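Local coordinates for protein cycloalternan-forming enzyme (Listeria monocytogenes serovar 1/2a, PDB 5F7U) that is a multidomain protein of the glycosyl hydrolase family 31 type, combining a TIM barrel with beta-rich accessory domains and a carbohydrate-binding module, at residues 114-119 with 226-231; 233-238 with 327-332. The protein carries 1 engineered substitution. One frame throughout, in Å; residues are numbered along the deposited sequence.

How the contacts relate
Contacts 1 and 2 have centres about 9 Å apart and follow in series along the chain, contact 1 closing before contact 2 opens. Strand 214-229, which carries the second half of contact 1, is followed directly by strand 235-243, which carries the first half of contact 2, and the two strands pair antiparallel. A hydrogen bond between Leu-228 O and Asn-236 N (2.8 Å) ties them, while Gln-237 OE1 packs on Trp-118 CZ2. The strands pair in the order 106-129, 214-229, 235-243 and 318-327; contact 1 joins the first two, and contact 2 lies where 318-327 passes into its loop. Strands 214-229 and 235-243 belong to the family 31 galactose mutarotase-like domain.

Contact 1: residues 114-119 with 226-231; sequences YVTDWE and GWLTDG
Four backbone hydrogen bonds join 117-119 to 227-229. Asp-117 with Thr-229 and Glu-119 with Trp-227 are antiparallel hydrogen-bonded pairs; Trp-118 with Leu-228, between them, is the non-hydrogen-bonded one. Glu-119 N meets Trp-227 O at 2.9 Å, nearly along the C=O axis, whereas Thr-229 N reaches Asp-117 O at 3.1 Å from above the carbonyl plane. On the face bearing Trp-118, Leu-228 CB makes a CH-pi contact 3.8 Å from the centroid of the Trp-118 six-membered ring, only 3° off its normal. Leu-228 CG, anti to the backbone N, and the second torsion together put CD1 over the indole face, 3.8 Å from Trp-118 NE1, where it also touches Thr-116 OG1. On the other face Trp-227 adopts the crowded first torsion (chi1 52°), which brings the ring across to Glu-119, whose O stands 3.5 Å above the ring plane, over its centre. Trp-227 NE1 donates to Glu-119 OE1 at 2.8 Å, bent to 141°, and Thr-229 CG2 abuts Glu-119 CD at 3.3 Å. This ladder couples the long strand 106-129, which also pairs with 91-100, to strand 214-229 of the galactose mutarotase-like domain. Further out, a salt bridge from Lys-88 holds Glu-119 OE2. Thr-229 OG1 accepts from Gly-231 N in an ST turn and hydrogen-bonds Val-234 O, while Asp-230 OD1 collects the backbone N-H groups of Lys-232, Asn-233 and Val-234.

Contact 2: residues 233-238 with 327-332; sequences NVINQY and GDMTNM
A strand meets a turn here: segment 233-238, which runs into strand 235-243, lies against the loop that links strands 318-327 and 333-338, in the galactose mutarotase-like part of the fold. Two hydrogen bonds hold the pieces at separate points. Ile-235 N donates to Gly-327 O at 3.1 Å with an N-H...O angle of 160°, although it stands above the carbonyl plane and not on a lone pair. Tyr-238 OH donates to Asn-331 O at 2.6 Å, in the carbonyl plane on a lone pair, and that oxygen lies at the edge of the tyrosine ring, in its plane. One ring face of Tyr-238 carries Ile-235 CG2, 4.1 Å above the plane, while CD1 of the same isoleucine touches Met-329 CB at 4.0 Å, the two side chains crossing at about a right angle. Met-329 CG is anti to the carbonyl carbon and chi2 is extended (179°), which brings SD to 3.5 Å from Asn-233 C; CG and SD rest against that carbonyl group, the methyl turned away. Gly-327 CA packs on Asn-236 OD1. After this glycine, a type I turn runs from Asp-328 to Asn-331. Asp-328 OD1 accepts Thr-330 N, at 2.9 Å in an Asx turn, and Thr-330 OG1, both from above the carboxylate plane. Asn-325 ties the pieces together from strand 318-327, its ND2 bonding Ile-235 O and Asp-328 O and its OD1 taking Asn-331 ND2. Strand 158-164 borders the Tyr-238 and Met-332 side chains, and Ile-235 and Tyr-238 both pack on Trp-227 of strand 214-229.

Contact 1: residues 114-119 with 226-231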
# COMPACT_ATOMS: atom_id res chain seq x y z
N TYR A 114 28.50 -28.74 -1.59
CA TYR A 114 28.38 -29.61 -0.43
C TYR A 114 26.96 -30.16 -0.40
O TYR A 114 25.99 -29.40 -0.40
CB TYR A 114 28.68 -28.85 0.86
CG TYR A 114 30.00 -28.12 0.85
CD1 TYR A 114 31.19 -28.74 1.27
CD2 TYR A 114 30.07 -26.77 0.42
CE1 TYR A 114 32.40 -28.05 1.25
CE2 TYR A 114 31.28 -26.09 0.41
CZ TYR A 114 32.43 -26.73 0.83
OH TYR A 114 33.62 -26.03 0.82
N VAL A 115 26.84 -31.47 -0.35
CA VAL A 115 25.55 -32.12 -0.50
C VAL A 115 24.83 -32.15 0.85
O VAL A 115 25.38 -32.60 1.86
CB VAL A 115 25.71 -33.52 -1.13
CG1 VAL A 115 24.36 -34.21 -1.25
CG2 VAL A 115 26.37 -33.38 -2.51
N THR A 116 23.60 -31.66 0.84
CA THR A 116 22.86 -31.38 2.06
C THR A 116 21.65 -32.29 2.25
O THR A 116 21.19 -32.95 1.32
CB THR A 116 22.37 -29.92 2.02
OG1 THR A 116 21.63 -29.72 0.80
CG2 THR A 116 23.55 -28.94 2.06
N ASP A 117 21.14 -32.31 3.48
CA ASP A 117 19.82 -32.86 3.77
C ASP A 117 19.24 -32.13 4.97
O ASP A 117 19.96 -31.45 5.70
CB ASP A 117 19.87 -34.39 4.00
CG ASP A 117 18.56 -35.09 3.62
OD1 ASP A 117 17.50 -34.44 3.45
OD2 ASP A 117 18.58 -36.33 3.49
N TRP A 118 17.93 -32.27 5.14
CA TRP A 118 17.21 -31.62 6.25
C TRP A 118 17.48 -32.27 7.59
O TRP A 118 17.52 -33.51 7.71
CB TRP A 118 15.70 -31.58 5.94
CG TRP A 118 15.39 -30.59 4.85
CD1 TRP A 118 15.19 -30.86 3.52
CD2 TRP A 118 15.29 -29.18 4.99
NE1 TRP A 118 14.96 -29.69 2.83
CE2 TRP A 118 15.03 -28.64 3.71
CE3 TRP A 118 15.43 -28.31 6.09
CZ2 TRP A 118 14.87 -27.27 3.48
CZ3 TRP A 118 15.28 -26.92 5.87
CH2 TRP A 118 14.99 -26.42 4.57
N GLU A 119 17.66 -31.42 8.60
CA GLU A 119 17.69 -31.83 10.01
C GLU A 119 16.64 -30.98 10.71
O GLU A 119 16.47 -29.79 10.36
CB GLU A 119 19.06 -31.56 10.62
CG GLU A 119 20.19 -32.35 9.98
CD GLU A 119 21.56 -32.06 10.57
OE1 GLU A 119 21.72 -31.10 11.36
OE2 GLU A 119 22.49 -32.79 10.20
N GLY A 226 13.40 -26.68 10.97
CA GLY A 226 14.57 -27.37 10.42
C GLY A 226 15.53 -26.52 9.62
O GLY A 226 15.26 -25.35 9.33
N TRP A 227 16.66 -27.13 9.27
CA TRP A 227 17.73 -26.46 8.54
C TRP A 227 18.33 -27.50 7.58
O TRP A 227 18.31 -28.72 7.86
CB TRP A 227 18.81 -25.89 9.48
CG TRP A 227 19.33 -26.92 10.45
CD1 TRP A 227 20.46 -27.68 10.31
CD2 TRP A 227 18.70 -27.34 11.66
NE1 TRP A 227 20.58 -28.54 11.38
CE2 TRP A 227 19.52 -28.35 12.23
CE3 TRP A 227 17.53 -26.95 12.35
CZ2 TRP A 227 19.20 -28.99 13.45
CZ3 TRP A 227 17.21 -27.59 13.55
CH2 TRP A 227 18.05 -28.60 14.09
N LEU A 228 18.86 -27.00 6.47
CA LEU A 228 19.37 -27.83 5.38
C LEU A 228 20.90 -27.74 5.40
O LEU A 228 21.45 -26.66 5.24
CB LEU A 228 18.79 -27.31 4.05
CG LEU A 228 19.22 -28.03 2.78
CD1 LEU A 228 18.74 -29.47 2.78
CD2 LEU A 228 18.64 -27.27 1.58
N THR A 229 21.58 -28.86 5.65
CA THR A 229 22.99 -28.83 5.99
C THR A 229 23.72 -30.06 5.47
O THR A 229 23.10 -31.12 5.28
CB THR A 229 23.20 -28.69 7.54
OG1 THR A 229 24.60 -28.56 7.83
CG2 THR A 229 22.69 -29.92 8.30
N ASP A 230 25.01 -29.91 5.21
CA ASP A 230 25.86 -31.08 4.96
C ASP A 230 26.39 -31.67 6.27
O ASP A 230 27.06 -32.71 6.26
CB ASP A 230 26.99 -30.76 3.97
CG ASP A 230 28.06 -29.85 4.58
OD1 ASP A 230 27.77 -29.06 5.49
OD2 ASP A 230 29.20 -29.94 4.12
N GLY A 231 26.09 -30.99 7.39
CA GLY A 231 26.55 -31.37 8.73
C GLY A 231 27.96 -30.92 9.10
O GLY A 231 28.48 -31.30 10.16

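Contact 2: residues 233-238 with 327-332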
# COMPACT_ATOMS: atom_id res chain seq x y z
N ASN A 233 29.95 -27.95 6.78
CA ASN A 233 30.46 -26.75 6.11
C ASN A 233 29.39 -25.68 5.88
O ASN A 233 29.68 -24.49 5.93
CB ASN A 233 31.06 -27.12 4.75
CG ASN A 233 32.28 -28.02 4.87
OD1 ASN A 233 33.39 -27.54 5.15
ND2 ASN A 233 32.10 -29.31 4.62
N VAL A 234 28.17 -26.12 5.58
CA VAL A 234 27.10 -25.22 5.14
C VAL A 234 25.76 -25.45 5.81
O VAL A 234 25.43 -26.60 6.15
CB VAL A 234 26.88 -25.26 3.59
CG1 VAL A 234 28.10 -24.73 2.85
CG2 VAL A 234 26.53 -26.66 3.10
N ILE A 235 25.02 -24.35 6.03
CA ILE A 235 23.56 -24.36 6.26
C ILE A 235 22.97 -23.51 5.13
O ILE A 235 23.25 -22.31 5.05
CB ILE A 235 23.17 -23.82 7.67
CG1 ILE A 235 23.70 -24.79 8.75
CG2 ILE A 235 21.65 -23.61 7.74
CD1 ILE A 235 23.76 -24.22 10.16
N ASN A 236 22.22 -24.15 4.23
CA ASN A 236 21.77 -23.48 2.99
C ASN A 236 20.34 -22.98 3.02
O ASN A 236 19.96 -22.14 2.18
CB ASN A 236 21.97 -24.39 1.76
CG ASN A 236 23.43 -24.48 1.33
OD1 ASN A 236 24.24 -23.65 1.72
ND2 ASN A 236 23.76 -25.49 0.53
N GLN A 237 19.54 -23.53 3.93
CA GLN A 237 18.13 -23.13 4.03
C GLN A 237 17.59 -23.41 5.42
O GLN A 237 18.12 -24.26 6.13
CB GLN A 237 17.26 -23.89 3.02
CG GLN A 237 17.35 -23.45 1.56
CD GLN A 237 16.24 -24.04 0.70
OE1 GLN A 237 15.81 -25.19 0.91
NE2 GLN A 237 15.79 -23.26 -0.30
N TYR A 238 16.52 -22.68 5.78
CA TYR A 238 15.77 -22.94 7.00
C TYR A 238 14.31 -23.13 6.64
O TYR A 238 13.85 -22.61 5.63
CB TYR A 238 15.80 -21.72 7.92
CG TYR A 238 17.07 -21.52 8.68
CD1 TYR A 238 17.35 -22.31 9.80
CD2 TYR A 238 17.97 -20.49 8.33
CE1 TYR A 238 18.51 -22.11 10.54
CE2 TYR A 238 19.14 -20.29 9.07
CZ TYR A 238 19.41 -21.10 10.16
OH TYR A 238 20.55 -20.90 10.92
N GLY A 327 25.03 -20.22 3.11
CA GLY A 327 25.89 -21.31 3.58
C GLY A 327 26.52 -21.06 4.94
O GLY A 327 26.93 -22.00 5.61
N ASP A 328 26.64 -19.79 5.32
CA ASP A 328 27.26 -19.41 6.59
C ASP A 328 26.50 -20.04 7.78
O ASP A 328 25.33 -19.73 8.02
CB ASP A 328 27.28 -17.88 6.71
CG ASP A 328 28.03 -17.38 7.95
OD1 ASP A 328 28.30 -18.16 8.89
OD2 ASP A 328 28.35 -16.18 7.96
N MET A 329 27.20 -20.93 8.50
CA MET A 329 26.60 -21.71 9.59
C MET A 329 26.33 -20.87 10.82
O MET A 329 25.70 -21.36 11.75
CB MET A 329 27.48 -22.90 9.96
CG MET A 329 27.66 -23.88 8.81
SD MET A 329 28.71 -25.27 9.24
CE MET A 329 27.58 -26.13 10.32
N THR A 330 26.81 -19.63 10.83
CA THR A 330 26.62 -18.73 11.98
C THR A 330 25.42 -17.78 11.82
O THR A 330 25.13 -17.00 12.73
CB THR A 330 27.91 -17.92 12.30
OG1 THR A 330 28.15 -16.96 11.26
CG2 THR A 330 29.10 -18.84 12.43
N ASN A 331 24.72 -17.84 10.68
CA ASN A 331 23.53 -17.01 10.45
C ASN A 331 22.29 -17.66 11.06
O ASN A 331 21.76 -18.62 10.48
CB ASN A 331 23.26 -16.82 8.93
CG ASN A 331 24.23 -15.87 8.25
OD1 ASN A 331 24.94 -15.10 8.90
ND2 ASN A 331 24.25 -15.91 6.90
N MET A 332 21.84 -17.19 12.23
CA MET A 332 20.63 -17.73 12.86
C MET A 332 19.36 -17.44 12.04
O MET A 332 19.27 -16.41 11.37
CB MET A 332 20.43 -17.14 14.26
CG MET A 332 21.43 -17.64 15.28
SD MET A 332 20.91 -17.17 16.95
CE MET A 332 21.26 -15.42 16.89